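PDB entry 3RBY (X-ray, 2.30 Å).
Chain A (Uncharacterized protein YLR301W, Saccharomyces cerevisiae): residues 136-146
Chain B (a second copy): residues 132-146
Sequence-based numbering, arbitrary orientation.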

# COMPACT_ATOMS: atom_id res chain seq x y z
N SER A 136 15.80 0.93 -1.07
CA SER A 136 16.98 0.97 -0.21
C SER A 136 16.69 0.50 1.22
O SER A 136 17.60 0.48 2.04
CB SER A 136 17.61 2.36 -0.21
OG SER A 136 16.70 3.34 0.25
N ARG A 137 15.44 0.10 1.50
CA ARG A 137 15.06 -0.47 2.81
C ARG A 137 14.87 -1.97 2.74
O ARG A 137 14.45 -2.50 1.70
CB ARG A 137 13.75 0.15 3.29
CG ARG A 137 13.69 1.63 3.04
CD ARG A 137 14.74 2.32 3.85
NE ARG A 137 14.18 2.82 5.10
CZ ARG A 137 14.00 4.12 5.36
NH1 ARG A 137 13.46 4.48 6.52
NH2 ARG A 137 14.37 5.05 4.48
N GLU A 138 15.13 -2.67 3.84
CA GLU A 138 14.85 -4.11 3.90
C GLU A 138 13.37 -4.42 4.18
O GLU A 138 12.90 -5.53 3.92
CB GLU A 138 15.77 -4.83 4.89
CG GLU A 138 15.33 -4.79 6.35
CD GLU A 138 16.32 -5.51 7.26
OE1 GLU A 138 15.97 -5.78 8.43
OE2 GLU A 138 17.45 -5.80 6.81
N ASP A 139 12.64 -3.44 4.69
CA ASP A 139 11.18 -3.56 4.81
C ASP A 139 10.49 -2.92 3.60
O ASP A 139 11.10 -2.19 2.81
CB ASP A 139 10.72 -2.87 6.09
CG ASP A 139 11.19 -3.58 7.34
OD1 ASP A 139 10.87 -4.78 7.49
OD2 ASP A 139 11.90 -2.94 8.14
N LEU A 140 9.19 -3.17 3.48
CA LEU A 140 8.37 -2.56 2.44
C LEU A 140 7.83 -1.22 2.94
O LEU A 140 6.77 -1.17 3.57
CB LEU A 140 7.22 -3.48 2.06
CG LEU A 140 7.39 -4.32 0.79
CD1 LEU A 140 8.76 -4.95 0.74
CD2 LEU A 140 6.30 -5.37 0.70
N VAL A 141 8.55 -0.14 2.66
CA VAL A 141 8.13 1.18 3.10
C VAL A 141 7.53 2.00 1.96
O VAL A 141 8.11 2.11 0.88
CB VAL A 141 9.30 1.97 3.73
CG1 VAL A 141 10.50 1.06 3.93
CG2 VAL A 141 9.66 3.17 2.87
N ILE A 142 6.36 2.57 2.21
CA ILE A 142 5.66 3.38 1.21
C ILE A 142 6.42 4.67 0.92
O ILE A 142 6.98 5.29 1.82
CB ILE A 142 4.23 3.71 1.67
CG1 ILE A 142 3.32 2.49 1.52
CG2 ILE A 142 3.68 4.89 0.88
CD1 ILE A 142 2.21 2.43 2.55
N VAL A 143 6.42 5.06 -0.35
CA VAL A 143 7.13 6.27 -0.77
C VAL A 143 6.10 7.35 -1.09
O VAL A 143 5.09 7.05 -1.74
CB VAL A 143 7.97 5.97 -2.05
CG1 VAL A 143 7.99 7.16 -3.00
CG2 VAL A 143 9.37 5.51 -1.68
N SER A 144 6.33 8.58 -0.65
CA SER A 144 5.47 9.71 -1.03
C SER A 144 3.96 9.48 -0.85
O SER A 144 3.21 9.55 -1.82
CB SER A 144 5.72 10.10 -2.50
OG SER A 144 7.08 10.41 -2.73
N PRO A 145 3.51 9.22 0.40
CA PRO A 145 2.06 9.13 0.62
C PRO A 145 1.39 10.49 0.48
O PRO A 145 0.18 10.56 0.28
CB PRO A 145 1.96 8.68 2.08
CG PRO A 145 3.24 9.19 2.72
CD PRO A 145 4.28 9.03 1.64
N ASN A 146 2.17 11.55 0.64
CA ASN A 146 1.62 12.91 0.69
C ASN A 146 2.45 13.94 -0.08
O ASN A 146 2.93 14.92 0.49
CB ASN A 146 1.45 13.36 2.14
CG ASN A 146 0.63 14.63 2.26
OD1 ASN A 146 -0.28 14.88 1.47
ND2 ASN A 146 0.96 15.45 3.25
N PRO B 132 -2.69 -2.10 6.38
CA PRO B 132 -2.11 -2.00 7.74
C PRO B 132 -0.61 -1.70 7.67
O PRO B 132 0.08 -2.30 6.83
CB PRO B 132 -2.35 -3.40 8.34
CG PRO B 132 -3.58 -3.95 7.53
CD PRO B 132 -3.37 -3.38 6.12
N VAL B 133 -0.14 -0.79 8.52
CA VAL B 133 1.27 -0.42 8.61
C VAL B 133 1.78 -0.61 10.05
O VAL B 133 0.98 -0.71 10.98
CB VAL B 133 1.50 1.07 8.19
CG1 VAL B 133 1.41 1.24 6.66
CG2 VAL B 133 0.52 1.98 8.90
N ASP B 134 3.10 -0.63 10.24
CA ASP B 134 3.67 -0.87 11.57
C ASP B 134 3.82 0.43 12.39
O ASP B 134 4.76 1.20 12.19
CB ASP B 134 5.01 -1.61 11.44
CG ASP B 134 5.70 -1.83 12.80
OD1 ASP B 134 6.79 -2.45 12.80
OD2 ASP B 134 5.18 -1.38 13.85
N PRO B 135 2.90 0.64 13.36
CA PRO B 135 2.83 1.91 14.11
C PRO B 135 4.09 2.18 14.93
O PRO B 135 4.24 3.29 15.44
CB PRO B 135 1.63 1.71 15.05
CG PRO B 135 0.99 0.39 14.67
CD PRO B 135 2.02 -0.40 13.92
N SER B 136 4.97 1.19 15.07
CA SER B 136 6.19 1.40 15.84
C SER B 136 7.31 2.00 14.99
O SER B 136 8.41 2.30 15.48
CB SER B 136 6.65 0.10 16.51
OG SER B 136 7.12 -0.84 15.57
N ARG B 137 7.01 2.21 13.71
CA ARG B 137 7.99 2.76 12.76
C ARG B 137 7.66 4.21 12.38
O ARG B 137 6.48 4.57 12.27
CB ARG B 137 8.01 1.88 11.51
CG ARG B 137 8.37 0.44 11.81
CD ARG B 137 9.83 0.35 12.23
NE ARG B 137 10.71 0.56 11.09
CZ ARG B 137 11.17 -0.43 10.33
NH1 ARG B 137 10.83 -1.68 10.61
NH2 ARG B 137 11.97 -0.17 9.29
N GLU B 138 8.69 5.04 12.21
CA GLU B 138 8.46 6.44 11.83
C GLU B 138 8.14 6.55 10.34
O GLU B 138 7.57 7.54 9.90
CB GLU B 138 9.65 7.31 12.20
CG GLU B 138 10.91 6.99 11.42
CD GLU B 138 12.04 7.98 11.70
OE1 GLU B 138 13.09 7.85 11.05
OE2 GLU B 138 11.87 8.88 12.56
N ASP B 139 8.51 5.52 9.57
CA ASP B 139 8.07 5.44 8.18
C ASP B 139 6.77 4.63 8.09
O ASP B 139 6.45 3.88 9.01
CB ASP B 139 9.12 4.73 7.32
CG ASP B 139 10.48 5.40 7.39
OD1 ASP B 139 11.43 4.78 7.92
OD2 ASP B 139 10.59 6.54 6.90
N LEU B 140 6.03 4.80 7.00
CA LEU B 140 4.93 3.91 6.65
C LEU B 140 5.50 2.57 6.13
O LEU B 140 5.94 2.45 4.97
CB LEU B 140 4.04 4.54 5.57
CG LEU B 140 3.18 5.73 6.00
CD1 LEU B 140 2.51 6.30 4.78
CD2 LEU B 140 2.14 5.30 7.03
N VAL B 141 5.50 1.57 7.00
CA VAL B 141 6.05 0.27 6.72
C VAL B 141 4.93 -0.76 6.62
O VAL B 141 4.22 -1.03 7.60
CB VAL B 141 6.97 -0.18 7.84
CG1 VAL B 141 7.33 -1.68 7.68
CG2 VAL B 141 8.20 0.73 7.93
N ILE B 142 4.78 -1.35 5.44
CA ILE B 142 3.76 -2.35 5.21
C ILE B 142 3.95 -3.57 6.13
O ILE B 142 5.08 -4.05 6.34
CB ILE B 142 3.77 -2.76 3.71
CG1 ILE B 142 3.28 -1.58 2.86
CG2 ILE B 142 2.90 -3.99 3.47
CD1 ILE B 142 3.46 -1.78 1.36
N VAL B 143 2.85 -4.06 6.71
CA VAL B 143 2.89 -5.27 7.53
C VAL B 143 2.29 -6.48 6.80
O VAL B 143 1.26 -6.35 6.10
CB VAL B 143 2.21 -5.10 8.92
CG1 VAL B 143 2.68 -3.82 9.60
CG2 VAL B 143 0.70 -5.08 8.77
N SER B 144 2.94 -7.63 6.98
CA SER B 144 2.49 -8.91 6.43
C SER B 144 2.01 -8.89 4.98
O SER B 144 0.86 -9.20 4.69
CB SER B 144 1.43 -9.52 7.34
OG SER B 144 1.97 -9.62 8.65
N PRO B 145 2.91 -8.53 4.06
CA PRO B 145 2.59 -8.63 2.63
C PRO B 145 2.55 -10.08 2.17
O PRO B 145 1.98 -10.36 1.12
CB PRO B 145 3.78 -7.92 1.98
CG PRO B 145 4.90 -8.15 2.95
CD PRO B 145 4.28 -8.03 4.29
N ASN B 146 3.18 -10.99 2.92
CA ASN B 146 3.32 -12.38 2.49
C ASN B 146 3.05 -13.44 3.56
O ASN B 146 3.72 -14.48 3.59
CB ASN B 146 4.70 -12.60 1.87
CG ASN B 146 4.83 -13.95 1.20
OD1 ASN B 146 3.83 -14.55 0.78
ND2 ASN B 146 6.05 -14.45 1.09

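Two salt bridges, formed by the same pair of residue types in each copy, hold one side of this contact. Arg A137 meets Asp B139, with NH1 of the arginine 2.5 Å from OD1 of the aspartate; in return, Asp A139 receives Arg B137. The second pairing is forked at a single oxygen: NH1 and NH2 of Arg B137 each donate a hydrogen bond to OD2 of Asp A139, both at 3.0 Å, with N-H...acceptor angles near 144°. In both bridges the carboxylate oxygen lies at the edge of the guanidinium, near its plane, where the N-H groups point. Arginine suits this position because its long side chain can carry a planar, positively charged group across to the other copy, while the short aspartate holds its charge close to its own backbone. All four residues direct their CA-to-CB bonds toward the partner stretch, and all four have chi1 in the m well.

The backbones meet between these charged pairs and the apolar residues that follow. Val A141 lies against Val B141, their CA atoms 4.3 Å apart, in a single beta bridge. Their CA-to-CB bonds run sideways to the partner, and the small apolar side chains are buried; CG1 of Val B141 packs 3.9 Å from CB of Asp A139. Two reciprocal hydrogen bonds flank the valines: Ile B142 N donates to Leu A140 O at 2.7 Å, and Ile A142 N donates to Leu B140 O at 2.8 Å. Residue 140 of each chain therefore pairs with residue 142 of the other, so the two stretches run antiparallel through the bridge. The same carbonyls also receive CA-H...O contacts, from Val B141 CA to Leu A140 O at 3.5 Å and from Val A141 CA to Leu B140 O at 3.1 Å. Such contacts are weaker than the amide bonds; they accompany them, since each carbonyl that accepts an amide also lies close to the CA of the valine before it.

The side chains pack along the same register. Leu A140 CB lies 3.9 Å from Ile B142 CB, and Ile A142 CB lies 4.0 Å from Leu B140 CB, so each hydrogen-bonded pair is also an apolar pair. Leucine and isoleucine serve well here: their branched hydrocarbon chains fill space and have no polar groups to satisfy, and all four are buried in the assembly. The isoleucines also meet each other, with Ile A142 CD1 4.2 Å from Ile B142 CG1. Farther along, the prolines take up the leucine ends: Pro A145 CG approaches Leu B140 CD1 to 3.6 Å, and Pro B145 CB approaches Leu A140 CD2 to 3.8 Å. A proline ring offers a compact, rigid apolar surface for such a contact. A looser touch, 4.4 Å between Ile A142 CD1 and Val B133 CG1, extends the packing to the start of the B stretch.

Val A143 and Val B143 point away from the partner and take no part. Together the two stretches bury 603 Å², combining paired charges, a short backbone bridge and an apolar cluster in one nearly symmetric contact.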